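PDB 2JLN: MHP1 from Microbacterium liquefaciens, which mediates the sodium-dependent binding and uptake of 5-aryl-substituted hydantoins across the membrane, preferring the L isomers of compounds such as 5-indolylmethyl hydantoin and 5-benzyl hydantoin. Local coordinates for residues A[8-13]-A[395-400]; A[389-394]-A[460-465]. One frame throughout, in Å; residues are numbered along the deposited sequence.

Contact 1 of 2, residues A[8-13]-A[395-400]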
# COMPACT_ATOMS: atom_id res chain seq x y z
N GLU A 8 34.69 14.07 -9.25
CA GLU A 8 34.13 12.76 -9.59
C GLU A 8 32.58 12.67 -9.50
O GLU A 8 31.85 12.96 -10.46
CB GLU A 8 34.80 11.66 -8.73
CG GLU A 8 34.52 10.22 -9.16
CD GLU A 8 34.96 9.91 -10.60
OE1 GLU A 8 35.23 8.73 -10.90
OE2 GLU A 8 35.03 10.85 -11.43
N ALA A 9 32.07 12.27 -8.34
CA ALA A 9 30.66 11.93 -8.22
C ALA A 9 29.83 12.92 -7.40
O ALA A 9 30.17 13.25 -6.26
CB ALA A 9 30.52 10.52 -7.65
N ARG A 10 28.74 13.38 -8.01
CA ARG A 10 27.72 14.19 -7.35
C ARG A 10 27.08 13.47 -6.15
O ARG A 10 26.85 12.26 -6.22
CB ARG A 10 26.65 14.53 -8.39
CG ARG A 10 25.87 15.79 -8.11
CD ARG A 10 25.30 16.39 -9.41
NE ARG A 10 24.13 15.69 -9.94
CZ ARG A 10 22.88 15.83 -9.47
NH1 ARG A 10 22.64 16.64 -8.44
NH2 ARG A 10 21.89 15.15 -10.04
N SER A 11 26.79 14.19 -5.06
CA SER A 11 26.11 13.58 -3.91
C SER A 11 24.59 13.72 -4.00
O SER A 11 24.09 14.81 -4.34
CB SER A 11 26.59 14.17 -2.59
OG SER A 11 25.96 13.53 -1.48
N LEU A 12 23.87 12.63 -3.70
CA LEU A 12 22.40 12.61 -3.79
C LEU A 12 21.71 12.61 -2.42
O LEU A 12 20.48 12.52 -2.35
CB LEU A 12 21.91 11.40 -4.61
CG LEU A 12 22.27 11.26 -6.10
CD1 LEU A 12 21.71 9.98 -6.65
CD2 LEU A 12 21.80 12.45 -6.95
N LEU A 13 22.50 12.72 -1.35
CA LEU A 13 21.97 12.70 0.02
C LEU A 13 21.50 14.07 0.45
O LEU A 13 22.12 15.07 0.10
CB LEU A 13 23.04 12.19 1.00
CG LEU A 13 22.77 12.25 2.50
CD1 LEU A 13 21.33 12.10 2.81
CD2 LEU A 13 23.50 11.13 3.18
N TYR A 395 23.87 6.60 -2.59
CA TYR A 395 23.63 8.02 -2.49
C TYR A 395 24.62 8.81 -3.34
O TYR A 395 24.84 10.02 -3.10
CB TYR A 395 23.67 8.44 -1.04
CG TYR A 395 22.47 8.00 -0.28
CD1 TYR A 395 22.49 6.84 0.47
CD2 TYR A 395 21.30 8.74 -0.33
CE1 TYR A 395 21.37 6.42 1.15
CE2 TYR A 395 20.16 8.33 0.35
CZ TYR A 395 20.21 7.18 1.09
OH TYR A 395 19.10 6.77 1.77
N ARG A 396 25.19 8.14 -4.34
CA ARG A 396 26.24 8.74 -5.14
C ARG A 396 26.02 8.41 -6.59
O ARG A 396 25.82 7.27 -6.93
CB ARG A 396 27.60 8.17 -4.70
CG ARG A 396 28.72 9.21 -4.56
CD ARG A 396 29.80 8.72 -3.61
NE ARG A 396 29.24 8.30 -2.32
CZ ARG A 396 28.88 9.13 -1.33
NH1 ARG A 396 29.01 10.44 -1.47
NH2 ARG A 396 28.38 8.64 -0.20
N THR A 397 26.07 9.42 -7.43
CA THR A 397 26.00 9.30 -8.88
C THR A 397 26.94 8.29 -9.62
O THR A 397 26.55 7.65 -10.60
CB THR A 397 26.24 10.71 -9.44
OG1 THR A 397 24.97 11.36 -9.60
CG2 THR A 397 27.03 10.69 -10.75
N LYS A 398 28.19 8.17 -9.17
CA LYS A 398 29.13 7.22 -9.78
C LYS A 398 29.67 6.23 -8.76
O LYS A 398 30.49 6.58 -7.94
CB LYS A 398 30.28 7.96 -10.44
CG LYS A 398 29.81 8.97 -11.46
CD LYS A 398 30.88 9.31 -12.48
CE LYS A 398 30.26 9.87 -13.76
NZ LYS A 398 31.31 10.49 -14.62
N GLY A 399 29.21 4.98 -8.81
CA GLY A 399 29.60 3.99 -7.84
C GLY A 399 29.24 2.62 -8.37
O GLY A 399 29.04 2.47 -9.58
N ILE A 400 29.13 1.62 -7.50
CA ILE A 400 28.84 0.27 -7.97
C ILE A 400 27.40 0.04 -8.48
O ILE A 400 27.08 -1.07 -8.86
CB ILE A 400 29.19 -0.81 -6.93
CG1 ILE A 400 28.07 -0.94 -5.90
CG2 ILE A 400 30.50 -0.49 -6.26
CD1 ILE A 400 28.28 -2.06 -4.91
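Ser11 and Arg396 face each other as a non-hydrogen-bonded antiparallel pair, their CA atoms 5.0 Å apart, where residues 8-13 run against 395-398 at 164° between end-to-end directions. The pairing is carried by two backbone hydrogen bonds that flank this residue pair. Thr397 N donates to Arg10 O over 3.2 Å, nearly straight at the hydrogen (166°), and Leu12 N donates to Tyr395 O at 2.8 Å. Both bonds lie on the residues either side of Ser11 and Arg396, which makes this a single beta bridge between two loops, not a sheet.

Van der Waals contacts fill in around the bridge. Ala9 CB sits 3.8 Å from Lys398 CB and also meets the CG methylene of Arg396. Thr397 OG1 comes within 3.8 Å of Arg10 CB. Leu12 puts its CB 3.6 Å from Tyr395 O, beside the carbonyl that its own backbone N engages. The apolar pair is at the far end, where Tyr395 CD2 lies 4.1 Å from Leu13 CB. The first torsion of Tyr395 (chi1 -73°) sets CG anti to the carbonyl carbon, beside the backbone N, and the ring's hydroxyl is hydrogen-bonded to Asn17 O.

Glu8 OE2 and Lys398 NZ are 4.9 Å apart, not in contact, and their opposite charges may attract weakly.

Tyr395 is where the chain leaves helix 391-394, and the bridge lays the N-terminal segment, ahead of helix 29-40, alongside the loop leading to helix 409-423; Arg396 also touches Tyr465 of helix 462-466.

Contact 2 of 2, residues A[389-394]-A[460-465]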
# COMPACT_ATOMS: atom_id res chain seq x y z
N ILE A 389 24.89 -4.96 0.99
CA ILE A 389 24.69 -3.76 0.19
C ILE A 389 25.57 -2.58 0.61
O ILE A 389 26.13 -2.58 1.71
CB ILE A 389 23.24 -3.34 0.27
CG1 ILE A 389 22.98 -2.57 1.54
CG2 ILE A 389 22.37 -4.56 0.26
CD1 ILE A 389 21.71 -1.81 1.47
N SER A 390 25.72 -1.59 -0.27
CA SER A 390 26.58 -0.45 0.02
C SER A 390 25.83 0.88 0.09
O SER A 390 25.69 1.55 -0.92
CB SER A 390 27.72 -0.36 -0.99
OG SER A 390 28.52 0.79 -0.77
N LEU A 391 25.36 1.29 1.26
CA LEU A 391 24.74 2.60 1.35
C LEU A 391 25.56 3.71 0.68
O LEU A 391 25.02 4.58 0.01
CB LEU A 391 24.47 3.00 2.80
CG LEU A 391 23.67 2.07 3.70
CD1 LEU A 391 22.99 2.92 4.72
CD2 LEU A 391 22.67 1.33 2.93
N HIS A 392 26.88 3.68 0.85
CA HIS A 392 27.73 4.72 0.26
C HIS A 392 27.36 4.96 -1.20
O HIS A 392 27.22 6.11 -1.65
CB HIS A 392 29.21 4.32 0.38
CG HIS A 392 30.17 5.28 -0.26
ND1 HIS A 392 30.50 6.49 0.31
CD2 HIS A 392 30.89 5.19 -1.40
CE1 HIS A 392 31.37 7.11 -0.46
NE2 HIS A 392 31.62 6.35 -1.51
N ASP A 393 27.19 3.88 -1.94
CA ASP A 393 27.03 3.98 -3.39
C ASP A 393 25.61 4.31 -3.83
O ASP A 393 25.43 4.78 -4.94
CB ASP A 393 27.53 2.71 -4.09
CG ASP A 393 29.01 2.44 -3.82
OD1 ASP A 393 29.39 2.31 -2.63
OD2 ASP A 393 29.80 2.33 -4.80
N LEU A 394 24.62 4.07 -2.97
CA LEU A 394 23.21 4.36 -3.28
C LEU A 394 22.98 5.87 -3.25
O LEU A 394 21.99 6.38 -3.80
CB LEU A 394 22.24 3.67 -2.30
CG LEU A 394 22.02 2.17 -2.41
CD1 LEU A 394 21.38 1.63 -1.19
CD2 LEU A 394 21.17 1.86 -3.57
N SER A 460 31.88 -0.45 4.12
CA SER A 460 32.29 -0.49 5.50
C SER A 460 31.81 0.77 6.23
O SER A 460 31.77 0.80 7.45
CB SER A 460 33.79 -0.66 5.61
OG SER A 460 34.44 0.20 4.70
N ARG A 461 31.41 1.79 5.48
CA ARG A 461 30.81 2.98 6.12
C ARG A 461 29.30 2.84 6.47
O ARG A 461 28.68 3.81 6.95
CB ARG A 461 31.06 4.25 5.28
CG ARG A 461 32.47 4.36 4.69
CD ARG A 461 32.86 5.80 4.29
NE ARG A 461 31.74 6.61 3.81
CZ ARG A 461 31.10 7.53 4.54
NH1 ARG A 461 31.46 7.77 5.82
NH2 ARG A 461 30.08 8.22 4.01
N ASN A 462 28.71 1.66 6.23
CA ASN A 462 27.26 1.48 6.40
C ASN A 462 26.77 1.91 7.79
O ASN A 462 25.71 2.53 7.93
CB ASN A 462 26.84 0.02 6.15
CG ASN A 462 26.60 -0.28 4.68
OD1 ASN A 462 26.46 0.61 3.85
ND2 ASN A 462 26.54 -1.57 4.36
N GLU A 463 27.53 1.55 8.81
CA GLU A 463 27.07 1.75 10.17
C GLU A 463 27.25 3.21 10.56
O GLU A 463 26.62 3.70 11.49
CB GLU A 463 27.81 0.80 11.10
CG GLU A 463 27.43 -0.65 10.89
CD GLU A 463 26.06 -0.98 11.48
OE1 GLU A 463 25.61 -0.25 12.38
OE2 GLU A 463 25.44 -1.99 11.05
N ASP A 464 28.10 3.91 9.81
CA ASP A 464 28.24 5.35 9.95
C ASP A 464 26.92 6.06 9.70
O ASP A 464 26.60 7.01 10.39
CB ASP A 464 29.26 5.89 8.95
CG ASP A 464 30.71 5.68 9.39
OD1 ASP A 464 30.96 5.13 10.49
OD2 ASP A 464 31.59 6.07 8.60
N TYR A 465 26.16 5.61 8.69
CA TYR A 465 24.85 6.20 8.37
C TYR A 465 23.77 6.03 9.44
O TYR A 465 22.85 6.84 9.55
CB TYR A 465 24.32 5.63 7.06
CG TYR A 465 25.06 6.12 5.86
CD1 TYR A 465 26.21 5.51 5.45
CD2 TYR A 465 24.60 7.22 5.15
CE1 TYR A 465 26.90 5.97 4.35
CE2 TYR A 465 25.28 7.69 4.05
CZ TYR A 465 26.42 7.06 3.64
OH TYR A 465 27.12 7.51 2.55
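Leu391 and Asn462 bring the two segments closest in backbone terms, with CA atoms 5.8 Å apart. Leu391 opens helix 391-394, and Asn462 belongs to the weakly bonded helical turn around 462-466. Ser390 occupies the N-cap position of the first helix; its OG donates to Asp393 OD1, and Ser390 O accepts from Asp393 N.

The Asn462 carboxamide is bonded to the backbone on either side of that N-cap residue. Asn462 ND2 donates to Ile389 O at 2.9 Å, almost straight (172°), with the acceptor in the amide plane. Asn462 OD1 accepts from Leu391 N, also at 2.9 Å, in the carbonyl plane but more bent at the hydrogen. One side chain thus serves a carbonyl before the helix and an N-H of its first turn. An alanine here would probably leave Ile389 O and Leu391 N without these partners and the entry to helix 391-394 less firmly tied to 460-465.

Leu391 CG, anti to the carbonyl carbon (chi1 -54°), stands beside its own backbone N and so also meets Asn462 OD1. Leu391 packs against Tyr465 in a CH-pi contact, CB lying over one face, offset toward the rim, 4.3 Å from the ring centroid. Leu391 CD1 touches Tyr465 CB at 3.8 Å. Next to it, His392 ND1 lies in the plane of the Arg461 guanidinium at its edge, 3.7 Å from Arg461 NE; the two planes are 89° apart. Arg461 NH1 makes a salt bridge with Asp464 OD2, while Trp86 of helix 81-86 packs on Ile389 and Asn462.

In the fold
The centres of contacts 1 and 2 lie 12 Å apart, on the same side of the chain's centre and away from the sodium, mercury and substrate sites. Along the chain the segments alternate: 8-13, 389-394, 395-400, 460-465. Because 389-394 runs directly into 395-400, helix 391-394 and the loop after it meet the N-terminal segment on one hand and helix 462-466 on the other. The contacts also touch directly: Ile400 N is probably hydrogen-bonded to Asp393 OD2 (2.9 Å), and Leu13 CD2 packs on Tyr465 CE2 at 4.0 Å. Segments near the two ends of the modelled chain (8-470) meet around the connection between helices 371-384 and 409-423.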